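Local atomic coordinates of neuraminidase (Influenza A virus, PDB entry 4GDI), a protein that belongs to the tetrameric sialidase-fold surface proteins and is predicted to cleave terminal sialic acids, although its putative active site has diverged. Residues A44-D49 against Q354-F359; S52-F57 against K81-S86; K188-T193 against L231-V236. One frame throughout, in Å; residues are numbered along the deposited sequence.

Contact 1: A44-D49 against Q354-F359; sequences AYVSCD and QELSTF
A44 and V46 look across at L356 and T358 from two strands that run broadly the same way, inclined by 29° and 8.1 Å apart at their closest. That spacing is far too wide for backbone pairing: strand 44-48 bonds to strand 53-64 of the first propeller sheet, whereas strand 352-362 lies between strands 20-25 and 338-346 of another sheet. The two therefore meet through side chains, as neighbouring blades of a beta-propeller do. L356 does most of the work. Its CG stands anti to the carbonyl carbon (chi1 -79°), and its CD1 lies 3.8 Å from A44 CB. L356 CD1 also rests 3.7 Å from Y45 N. V46 CG2 is 3.9 Å from L356 CD1, the valine and leucine passing alongside with opposed directions. V46 CG2 then also meets T358 CG2 at 3.8 Å, the two side chains crossing at about a right angle. The hydroxyl of T358 bonds to T24 of strand 20-25 and to a glycerol, probably from the crystallisation liquor, leaving the methyl to serve the contact. All the touching residues are buried, yet the shared surface is small and no hydrogen bond spans it, which implies that first and last blades are joined here mainly by van der Waals packing of methyls.

Contact 2: S52-F57 against K81-S86; sequences SCFKFF and KTPIGS
K81 lies against F54 and F56 where two neighbouring strands of the first propeller sheet, 53-64 and 78-83, run antiparallel. K55 and T82 form the hydrogen-bonded pair: K55 N to T82 O is 2.8 Å and T82 N to K55 O is 2.9 Å. Non-hydrogen-bonded pairs F54-P83 and F56-K81 flank it, and I84 N gives C53 O a further bond of 3.1 Å as the chain enters the type I turn from P83 to S86. On the face that carries F56, K81 touches both aromatic rings. Its CG sits between the backbone N and the carbonyl carbon (chi1 80°), and the chain beyond runs extended alongside F56 in the same direction. K81 CB makes a CH-pi contact over the F56 face, 4.0 Å from the ring centroid and displaced toward the rim, while CD approaches CZ of that ring. The ammonium goes on to F54, where NZ stands 3.9 Å above the ring centre, only 6° off the normal, a cation-pi contact. Across the sheet, T82 OG1 meets F57 edge-on and in the ring plane, 3.4 Å from CE1, and also bonds to S93 and S88. Backbone bonds from G85 in the turn reach a second subunit of the tetramer. Such antiparallel pairing of neighbouring strands builds a beta-propeller blade.

Contact 3: K188-T193 against L231-V236; sequences KQLNTT and LNYQIV. With NAG (2-acetamido-2-deoxy-beta-D-glucopyranose), chain G; FUC (alpha-L-fucopyranose), chain B.
L190 lays one methyl squarely on the ring of Y233: CD2 stands 3.5 Å from the ring centroid and 4° off its normal, so all six ring carbons are nearly equidistant from it. The side chains cross at a slant; chi1 of 78° sets Y233 CG between the backbone N and the carbonyl carbon. At the far end of the ring the phenol oxygen OH takes a nearly straight bond from N191 N, 2.8 Å long at 170°, tying the tyrosine to the loop just beyond the leucine. I235, two residues on, sends CD1 to T192 CG2 at 3.6 Å. These side chains bridge adjacent propeller blades, since strands 183-189 and 233-236 are the outermost strands of two successive four-stranded sheets; the touching parts of the two segments run nearly parallel. K188 and L231 pass alongside with their side chains in opposing directions, the lysine chain bent at three torsions; NZ makes a weak bond to L231 O and a weak one to a water that donates to N232 OD1. N191 carries N-linked NAG on ND2. Its CG is anti to the backbone N, and OD1 on the same amide closes an Asx turn by accepting from T193 N at 3.2 Å. T193 OG1 donates to that oxygen too, at 2.9 Å, so two bonds from the sequon threonine grip the glycosylated amide. The glycan folds back over the neighbouring blade, where fucose, carried on NAG O6, donates from its O4 to I235 O across 3.2 Å.

From the N terminus, the first of these segments is 44-49, although strand 20-25 already belongs to the blade that 354-359 will join. The chain then turns back through 52-57, the C48-C53 disulfide and the Y45-F56 backbone bond holding the two strands together. Contact 2 closes soon after, when 81-86 adds its strand to the same sheet, within the first blade. Contact 3 opens and closes next, linking two later blades on the opposite side of the chain's centre, about 32 Å from contact 2 between centres. Contact 1 closes last, its closest ends 305 residues apart, when 354-359 returns beside the first blade. It thus encloses both others, which follow one another in series without crossing, and completes the propeller ring.

Contact 1: A44-D49 against Q354-F359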
loop_
_atom_site.group_PDB
_atom_site.type_symbol
_atom_site.label_atom_id
_atom_site.label_comp_id
_atom_site.label_asym_id
_atom_site.label_seq_id
_atom_site.Cartn_x
_atom_site.Cartn_y
_atom_site.Cartn_z
ATOM N N ALA A 44 -19.297 10.220 -9.476
ATOM C CA ALA A 44 -18.057 10.512 -8.781
ATOM C C ALA A 44 -17.913 12.001 -8.484
ATOM O O ALA A 44 -18.529 12.857 -9.134
ATOM C CB ALA A 44 -16.850 10.011 -9.574
ATOM N N TYR A 45 -17.102 12.293 -7.473
ATOM C CA TYR A 45 -16.769 13.665 -7.112
ATOM C C TYR A 45 -15.503 13.639 -6.263
ATOM O O TYR A 45 -15.026 12.573 -5.883
ATOM C CB TYR A 45 -17.926 14.343 -6.358
ATOM C CG TYR A 45 -18.352 13.621 -5.085
ATOM C CD1 TYR A 45 -19.257 12.576 -5.135
ATOM C CD2 TYR A 45 -17.837 13.988 -3.848
ATOM C CE1 TYR A 45 -19.655 11.908 -3.991
ATOM C CE2 TYR A 45 -18.232 13.331 -2.682
ATOM C CZ TYR A 45 -19.143 12.293 -2.765
ATOM O OH TYR A 45 -19.533 11.627 -1.643
ATOM N N VAL A 46 -14.973 14.812 -5.951
ATOM C CA VAL A 46 -13.715 14.888 -5.239
ATOM C C VAL A 46 -13.909 15.563 -3.886
ATOM O O VAL A 46 -14.695 16.499 -3.766
ATOM C CB VAL A 46 -12.656 15.680 -6.050
ATOM C CG1 VAL A 46 -11.388 15.863 -5.208
ATOM C CG2 VAL A 46 -12.335 14.980 -7.376
ATOM N N SER A 47 -13.166 15.111 -2.880
ATOM C CA SER A 47 -13.153 15.794 -1.578
ATOM C C SER A 47 -11.839 15.471 -0.872
ATOM O O SER A 47 -11.294 14.376 -1.032
ATOM C CB SER A 47 -14.361 15.358 -0.730
ATOM O OG SER A 47 -14.613 16.254 0.339
ATOM N N CYS A 48 -11.340 16.420 -0.091
ATOM C CA CYS A 48 -9.989 16.333 0.462
ATOM C C CYS A 48 -9.966 16.361 1.993
ATOM O O CYS A 48 -10.842 16.970 2.629
ATOM C CB CYS A 48 -9.149 17.509 -0.051
ATOM S SG CYS A 48 -9.391 17.933 -1.810
ATOM N N ASP A 49 -8.972 15.701 2.584
ATOM C CA ASP A 49 -8.668 15.926 3.989
ATOM C C ASP A 49 -7.663 17.066 4.037
ATOM O O ASP A 49 -7.573 17.829 3.072
ATOM C CB ASP A 49 -8.199 14.636 4.724
ATOM C CG ASP A 49 -6.957 13.979 4.099
ATOM O OD1 ASP A 49 -6.088 14.659 3.483
ATOM O OD2 ASP A 49 -6.854 12.745 4.250
ATOM N N GLN A 354 -16.734 7.063 -17.673
ATOM C CA GLN A 354 -16.296 8.415 -17.349
ATOM C C GLN A 354 -15.130 8.392 -16.368
ATOM O O GLN A 354 -15.094 7.603 -15.418
ATOM C CB GLN A 354 -17.438 9.265 -16.799
ATOM C CG GLN A 354 -18.248 8.603 -15.729
ATOM C CD GLN A 354 -19.373 7.790 -16.313
ATOM O OE1 GLN A 354 -19.812 8.049 -17.434
ATOM N NE2 GLN A 354 -19.842 6.792 -15.564
ATOM N N GLU A 355 -14.171 9.268 -16.629
ATOM C CA GLU A 355 -13.038 9.467 -15.757
ATOM C C GLU A 355 -13.019 10.929 -15.306
ATOM O O GLU A 355 -13.270 11.838 -16.101
ATOM C CB GLU A 355 -11.756 9.101 -16.509
ATOM C CG GLU A 355 -11.408 7.618 -16.427
ATOM C CD GLU A 355 -11.056 7.197 -15.013
ATOM O OE1 GLU A 355 -10.263 7.919 -14.364
ATOM O OE2 GLU A 355 -11.584 6.162 -14.549
ATOM N N LEU A 356 -12.742 11.159 -14.034
ATOM C CA LEU A 356 -12.739 12.516 -13.503
ATOM C C LEU A 356 -11.397 13.164 -13.785
ATOM O O LEU A 356 -10.350 12.577 -13.527
ATOM C CB LEU A 356 -12.967 12.536 -11.985
ATOM C CG LEU A 356 -14.367 12.375 -11.408
ATOM C CD1 LEU A 356 -14.358 12.810 -9.933
ATOM C CD2 LEU A 356 -15.432 13.148 -12.197
ATOM N N SER A 357 -11.437 14.366 -14.331
ATOM C CA SER A 357 -10.277 15.235 -14.306
ATOM C C SER A 357 -10.569 16.361 -13.307
ATOM O O SER A 357 -11.721 16.589 -12.917
ATOM C CB SER A 357 -10.028 15.812 -15.688
ATOM O OG SER A 357 -11.054 16.733 -16.001
ATOM N N THR A 358 -9.532 17.065 -12.892
ATOM C CA THR A 358 -9.701 18.162 -11.945
ATOM C C THR A 358 -8.909 19.372 -12.420
ATOM O O THR A 358 -7.846 19.216 -13.018
ATOM C CB THR A 358 -9.217 17.792 -10.525
ATOM O OG1 THR A 358 -7.839 17.422 -10.564
ATOM C CG2 THR A 358 -10.009 16.657 -9.934
ATOM N N PHE A 359 -9.445 20.563 -12.144
ATOM C CA PHE A 359 -8.862 21.835 -12.561
ATOM C C PHE A 359 -8.945 22.781 -11.367
ATOM O O PHE A 359 -9.949 22.809 -10.674
ATOM C CB PHE A 359 -9.664 22.466 -13.703
ATOM C CG PHE A 359 -9.463 21.816 -15.036
ATOM C CD1 PHE A 359 -10.133 20.658 -15.364
ATOM C CD2 PHE A 359 -8.608 22.380 -15.971
ATOM C CE1 PHE A 359 -9.952 20.069 -16.601
ATOM C CE2 PHE A 359 -8.432 21.800 -17.209
ATOM C CZ PHE A 359 -9.103 20.644 -17.522
#

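Contact 2: S52-F57 against K81-S86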
loop_
_atom_site.group_PDB
_atom_site.type_symbol
_atom_site.label_atom_id
_atom_site.label_comp_id
_atom_site.label_asym_id
_atom_site.label_seq_id
_atom_site.Cartn_x
_atom_site.Cartn_y
_atom_site.Cartn_z
ATOM N N SER A 52 -4.444 15.425 1.441
ATOM C CA SER A 52 -4.646 15.063 0.042
ATOM C C SER A 52 -6.125 14.905 -0.313
ATOM O O SER A 52 -7.007 15.023 0.543
ATOM C CB SER A 52 -3.881 13.780 -0.284
ATOM O OG SER A 52 -4.299 12.720 0.553
ATOM N N CYS A 53 -6.386 14.622 -1.585
ATOM C CA CYS A 53 -7.752 14.577 -2.086
ATOM C C CYS A 53 -8.094 13.193 -2.612
ATOM O O CYS A 53 -7.210 12.408 -2.969
ATOM C CB CYS A 53 -7.943 15.638 -3.165
ATOM S SG CYS A 53 -7.595 17.286 -2.561
ATOM N N PHE A 54 -9.385 12.893 -2.619
ATOM C CA PHE A 54 -9.871 11.575 -2.980
ATOM C C PHE A 54 -11.015 11.693 -3.980
ATOM O O PHE A 54 -11.725 12.698 -4.025
ATOM C CB PHE A 54 -10.360 10.813 -1.735
ATOM C CG PHE A 54 -9.297 10.624 -0.686
ATOM C CD1 PHE A 54 -9.045 11.620 0.251
ATOM C CD2 PHE A 54 -8.542 9.458 -0.646
ATOM C CE1 PHE A 54 -8.049 11.465 1.219
ATOM C CE2 PHE A 54 -7.533 9.293 0.314
ATOM C CZ PHE A 54 -7.294 10.301 1.253
ATOM N N LYS A 55 -11.166 10.643 -4.773
ATOM C CA LYS A 55 -12.328 10.439 -5.618
ATOM C C LYS A 55 -13.311 9.543 -4.877
ATOM O O LYS A 55 -12.995 8.401 -4.546
ATOM C CB LYS A 55 -11.910 9.785 -6.939
ATOM C CG LYS A 55 -13.081 9.423 -7.842
ATOM C CD LYS A 55 -12.612 8.957 -9.218
ATOM C CE LYS A 55 -13.100 7.546 -9.519
ATOM N NZ LYS A 55 -12.342 6.898 -10.624
ATOM N N PHE A 56 -14.497 10.077 -4.605
ATOM C CA PHE A 56 -15.601 9.307 -4.062
ATOM C C PHE A 56 -16.525 8.953 -5.228
ATOM O O PHE A 56 -16.767 9.788 -6.095
ATOM C CB PHE A 56 -16.370 10.125 -3.023
ATOM C CG PHE A 56 -15.612 10.354 -1.748
ATOM C CD1 PHE A 56 -14.649 11.333 -1.677
ATOM C CD2 PHE A 56 -15.882 9.601 -0.620
ATOM C CE1 PHE A 56 -13.958 11.545 -0.516
ATOM C CE2 PHE A 56 -15.191 9.816 0.546
ATOM C CZ PHE A 56 -14.232 10.775 0.597
ATOM N N PHE A 57 -17.059 7.739 -5.234
ATOM C CA PHE A 57 -17.861 7.282 -6.360
ATOM C C PHE A 57 -18.696 6.045 -6.055
ATOM O O PHE A 57 -18.395 5.289 -5.129
ATOM C CB PHE A 57 -16.960 6.995 -7.565
ATOM C CG PHE A 57 -15.988 5.865 -7.352
ATOM C CD1 PHE A 57 -14.754 6.094 -6.779
ATOM C CD2 PHE A 57 -16.302 4.578 -7.757
ATOM C CE1 PHE A 57 -13.856 5.051 -6.587
ATOM C CE2 PHE A 57 -15.406 3.533 -7.574
ATOM C CZ PHE A 57 -14.185 3.770 -6.990
ATOM N N LYS A 81 -13.943 5.043 -2.213
ATOM C CA LYS A 81 -13.048 6.160 -2.433
ATOM C C LYS A 81 -11.647 5.689 -2.776
ATOM O O LYS A 81 -11.181 4.634 -2.322
ATOM C CB LYS A 81 -13.022 7.115 -1.242
ATOM C CG LYS A 81 -12.165 6.682 -0.075
ATOM C CD LYS A 81 -11.888 7.878 0.831
ATOM C CE LYS A 81 -11.253 7.464 2.155
ATOM N NZ LYS A 81 -10.589 8.625 2.831
ATOM N N THR A 82 -10.996 6.495 -3.599
ATOM C CA THR A 82 -9.667 6.214 -4.127
ATOM C C THR A 82 -8.834 7.496 -4.064
ATOM O O THR A 82 -9.340 8.572 -4.393
ATOM C CB THR A 82 -9.773 5.793 -5.619
ATOM O OG1 THR A 82 -10.577 4.615 -5.720
ATOM C CG2 THR A 82 -8.405 5.519 -6.211
ATOM N N PRO A 83 -7.557 7.394 -3.661
ATOM C CA PRO A 83 -6.680 8.573 -3.735
ATOM C C PRO A 83 -6.626 9.127 -5.149
ATOM O O PRO A 83 -6.527 8.372 -6.113
ATOM C CB PRO A 83 -5.305 8.029 -3.312
ATOM C CG PRO A 83 -5.601 6.825 -2.504
ATOM C CD PRO A 83 -6.864 6.227 -3.088
ATOM N N ILE A 84 -6.696 10.445 -5.275
ATOM C CA ILE A 84 -6.858 11.058 -6.588
ATOM C C ILE A 84 -5.769 10.630 -7.597
ATOM O O ILE A 84 -6.052 10.401 -8.783
ATOM C CB ILE A 84 -6.923 12.596 -6.463
ATOM C CG1 ILE A 84 -7.430 13.209 -7.764
ATOM C CG2 ILE A 84 -5.575 13.166 -6.048
ATOM C CD1 ILE A 84 -8.850 12.802 -8.089
ATOM N N GLY A 85 -4.537 10.479 -7.129
ATOM C CA GLY A 85 -3.445 10.115 -8.021
ATOM C C GLY A 85 -3.375 8.661 -8.472
ATOM O O GLY A 85 -2.509 8.301 -9.286
ATOM N N SER A 86 -4.276 7.823 -7.962
ATOM C CA SER A 86 -4.313 6.411 -8.340
ATOM C C SER A 86 -5.551 6.071 -9.159
ATOM O O SER A 86 -6.624 6.651 -8.969
ATOM C CB SER A 86 -4.288 5.518 -7.094
ATOM O OG SER A 86 -3.203 5.852 -6.245
#

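Contact 3: K188-T193 against L231-V236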
loop_
_atom_site.group_PDB
_atom_site.type_symbol
_atom_site.label_atom_id
_atom_site.label_comp_id
_atom_site.label_asym_id
_atom_site.label_seq_id
_atom_site.Cartn_x
_atom_site.Cartn_y
_atom_site.Cartn_z
ATOM N N LYS A 188 -33.657 22.952 7.317
ATOM C CA LYS A 188 -34.470 24.040 6.831
ATOM C C LYS A 188 -34.952 23.620 5.444
ATOM O O LYS A 188 -34.153 23.273 4.579
ATOM C CB LYS A 188 -33.615 25.313 6.798
ATOM C CG LYS A 188 -34.150 26.466 5.956
ATOM C CD LYS A 188 -35.321 27.147 6.599
ATOM C CE LYS A 188 -34.924 28.477 7.224
ATOM N NZ LYS A 188 -34.105 28.307 8.456
ATOM N N GLN A 189 -36.262 23.583 5.243
ATOM C CA GLN A 189 -36.782 23.268 3.920
ATOM C C GLN A 189 -36.751 24.544 3.099
ATOM O O GLN A 189 -37.265 25.562 3.523
ATOM C CB GLN A 189 -38.201 22.698 4.010
ATOM C CG GLN A 189 -38.732 22.124 2.705
ATOM C CD GLN A 189 -39.889 21.158 2.935
ATOM O OE1 GLN A 189 -39.746 20.142 3.630
ATOM N NE2 GLN A 189 -41.044 21.475 2.359
ATOM N N LEU A 190 -36.096 24.500 1.947
ATOM C CA LEU A 190 -36.019 25.663 1.072
ATOM C C LEU A 190 -37.350 25.888 0.348
ATOM O O LEU A 190 -38.014 24.932 -0.035
ATOM C CB LEU A 190 -34.929 25.448 0.025
ATOM C CG LEU A 190 -33.545 25.166 0.590
ATOM C CD1 LEU A 190 -32.558 24.911 -0.543
ATOM C CD2 LEU A 190 -33.117 26.316 1.455
ATOM N N ASN A 191 -37.723 27.148 0.141
ATOM C CA ASN A 191 -38.856 27.463 -0.730
ATOM C C ASN A 191 -38.416 27.455 -2.190
ATOM O O ASN A 191 -37.828 28.416 -2.686
ATOM C CB ASN A 191 -39.504 28.811 -0.360
ATOM C CG ASN A 191 -40.670 29.173 -1.286
ATOM O OD1 ASN A 191 -41.059 28.377 -2.145
ATOM N ND2 ASN A 191 -41.218 30.380 -1.121
ATOM N N THR A 192 -38.704 26.356 -2.873
ATOM C CA THR A 192 -38.292 26.169 -4.265
ATOM C C THR A 192 -39.503 26.078 -5.207
ATOM O O THR A 192 -39.439 25.478 -6.292
ATOM C CB THR A 192 -37.428 24.898 -4.415
ATOM O OG1 THR A 192 -38.139 23.763 -3.894
ATOM C CG2 THR A 192 -36.103 25.065 -3.658
ATOM N N THR A 193 -40.592 26.713 -4.795
ATOM C CA THR A 193 -41.812 26.767 -5.602
ATOM C C THR A 193 -41.515 27.265 -7.011
ATOM O O THR A 193 -40.932 28.328 -7.197
ATOM C CB THR A 193 -42.868 27.676 -4.933
ATOM O OG1 THR A 193 -43.238 27.120 -3.665
ATOM C CG2 THR A 193 -44.111 27.806 -5.801
ATOM N N LEU A 231 -28.513 29.030 8.383
ATOM C CA LEU A 231 -29.531 28.506 7.463
ATOM C C LEU A 231 -30.448 29.572 6.898
ATOM O O LEU A 231 -31.493 29.257 6.341
ATOM C CB LEU A 231 -30.355 27.382 8.088
ATOM C CG LEU A 231 -29.493 26.212 8.578
ATOM C CD1 LEU A 231 -30.350 25.023 9.009
ATOM C CD2 LEU A 231 -28.499 25.784 7.517
ATOM N N ASN A 232 -30.045 30.833 7.015
ATOM C CA ASN A 232 -30.642 31.865 6.187
ATOM C C ASN A 232 -30.182 31.699 4.755
ATOM O O ASN A 232 -29.063 31.259 4.517
ATOM C CB ASN A 232 -30.298 33.233 6.728
ATOM C CG ASN A 232 -31.134 33.567 7.921
ATOM O OD1 ASN A 232 -32.352 33.494 7.849
ATOM N ND2 ASN A 232 -30.498 33.879 9.037
ATOM N N TYR A 233 -31.040 32.020 3.794
ATOM C CA TYR A 233 -30.720 31.676 2.414
ATOM C C TYR A 233 -31.441 32.546 1.392
ATOM O O TYR A 233 -32.414 33.247 1.702
ATOM C CB TYR A 233 -31.046 30.195 2.140
ATOM C CG TYR A 233 -32.525 29.959 1.929
ATOM C CD1 TYR A 233 -33.359 29.703 3.007
ATOM C CD2 TYR A 233 -33.090 30.012 0.657
ATOM C CE1 TYR A 233 -34.719 29.498 2.833
ATOM C CE2 TYR A 233 -34.452 29.808 0.469
ATOM C CZ TYR A 233 -35.261 29.554 1.570
ATOM O OH TYR A 233 -36.609 29.345 1.425
ATOM N N GLN A 234 -30.925 32.515 0.170
ATOM C CA GLN A 234 -31.605 33.112 -0.963
ATOM C C GLN A 234 -31.355 32.217 -2.173
ATOM O O GLN A 234 -30.260 31.683 -2.357
ATOM C CB GLN A 234 -31.145 34.556 -1.216
ATOM C CG GLN A 234 -29.939 34.720 -2.121
ATOM C CD GLN A 234 -29.684 36.173 -2.546
ATOM O OE1 GLN A 234 -28.538 36.646 -2.522
ATOM N NE2 GLN A 234 -30.741 36.878 -2.954
ATOM N N ILE A 235 -32.381 32.022 -2.985
ATOM C CA ILE A 235 -32.196 31.324 -4.244
ATOM C C ILE A 235 -32.221 32.380 -5.337
ATOM O O ILE A 235 -33.076 33.258 -5.326
ATOM C CB ILE A 235 -33.268 30.243 -4.452
ATOM C CG1 ILE A 235 -33.044 29.120 -3.436
ATOM C CG2 ILE A 235 -33.214 29.697 -5.867
ATOM C CD1 ILE A 235 -34.136 28.079 -3.413
ATOM N N VAL A 236 -31.267 32.292 -6.261
ATOM C CA VAL A 236 -31.050 33.307 -7.286
ATOM C C VAL A 236 -31.002 32.694 -8.697
ATOM O O VAL A 236 -30.585 31.544 -8.876
ATOM C CB VAL A 236 -29.728 34.033 -6.986
ATOM C CG1 VAL A 236 -29.145 34.646 -8.226
ATOM C CG2 VAL A 236 -29.951 35.079 -5.894
HETATM C C1 NAG G . -42.001 30.762 -2.277
HETATM C C2 NAG G . -42.677 32.003 -1.709
HETATM C C3 NAG G . -43.468 32.801 -2.748
HETATM C C4 NAG G . -42.684 32.951 -4.051
HETATM C C5 NAG G . -42.027 31.628 -4.455
HETATM C C6 NAG G . -41.170 31.798 -5.707
HETATM C C7 NAG G . -43.244 32.278 0.597
HETATM C C8 NAG G . -44.083 31.873 1.774
HETATM N N2 NAG G . -43.507 31.684 -0.564
HETATM O O3 NAG G . -43.613 34.071 -2.173
HETATM O O4 NAG G . -43.533 33.422 -5.078
HETATM O O5 NAG G . -41.222 31.169 -3.385
HETATM O O6 NAG G . -40.225 32.818 -5.459
HETATM O O7 NAG G . -42.350 33.123 0.717
HETATM C C1 FUC B . -39.239 32.859 -6.503
HETATM C C2 FUC B . -38.160 33.845 -6.076
HETATM C C3 FUC B . -37.483 33.305 -4.823
HETATM C C4 FUC B . -36.884 31.951 -5.174
HETATM C C5 FUC B . -37.982 31.010 -5.669
HETATM C C6 FUC B . -37.397 29.662 -6.094
HETATM O O2 FUC B . -38.770 35.080 -5.796
HETATM O O3 FUC B . -36.480 34.182 -4.374
HETATM O O4 FUC B . -35.931 32.142 -6.196
HETATM O O5 FUC B . -38.656 31.598 -6.770
HETATM O O HOH W 1 -33.691 31.497 9.680
#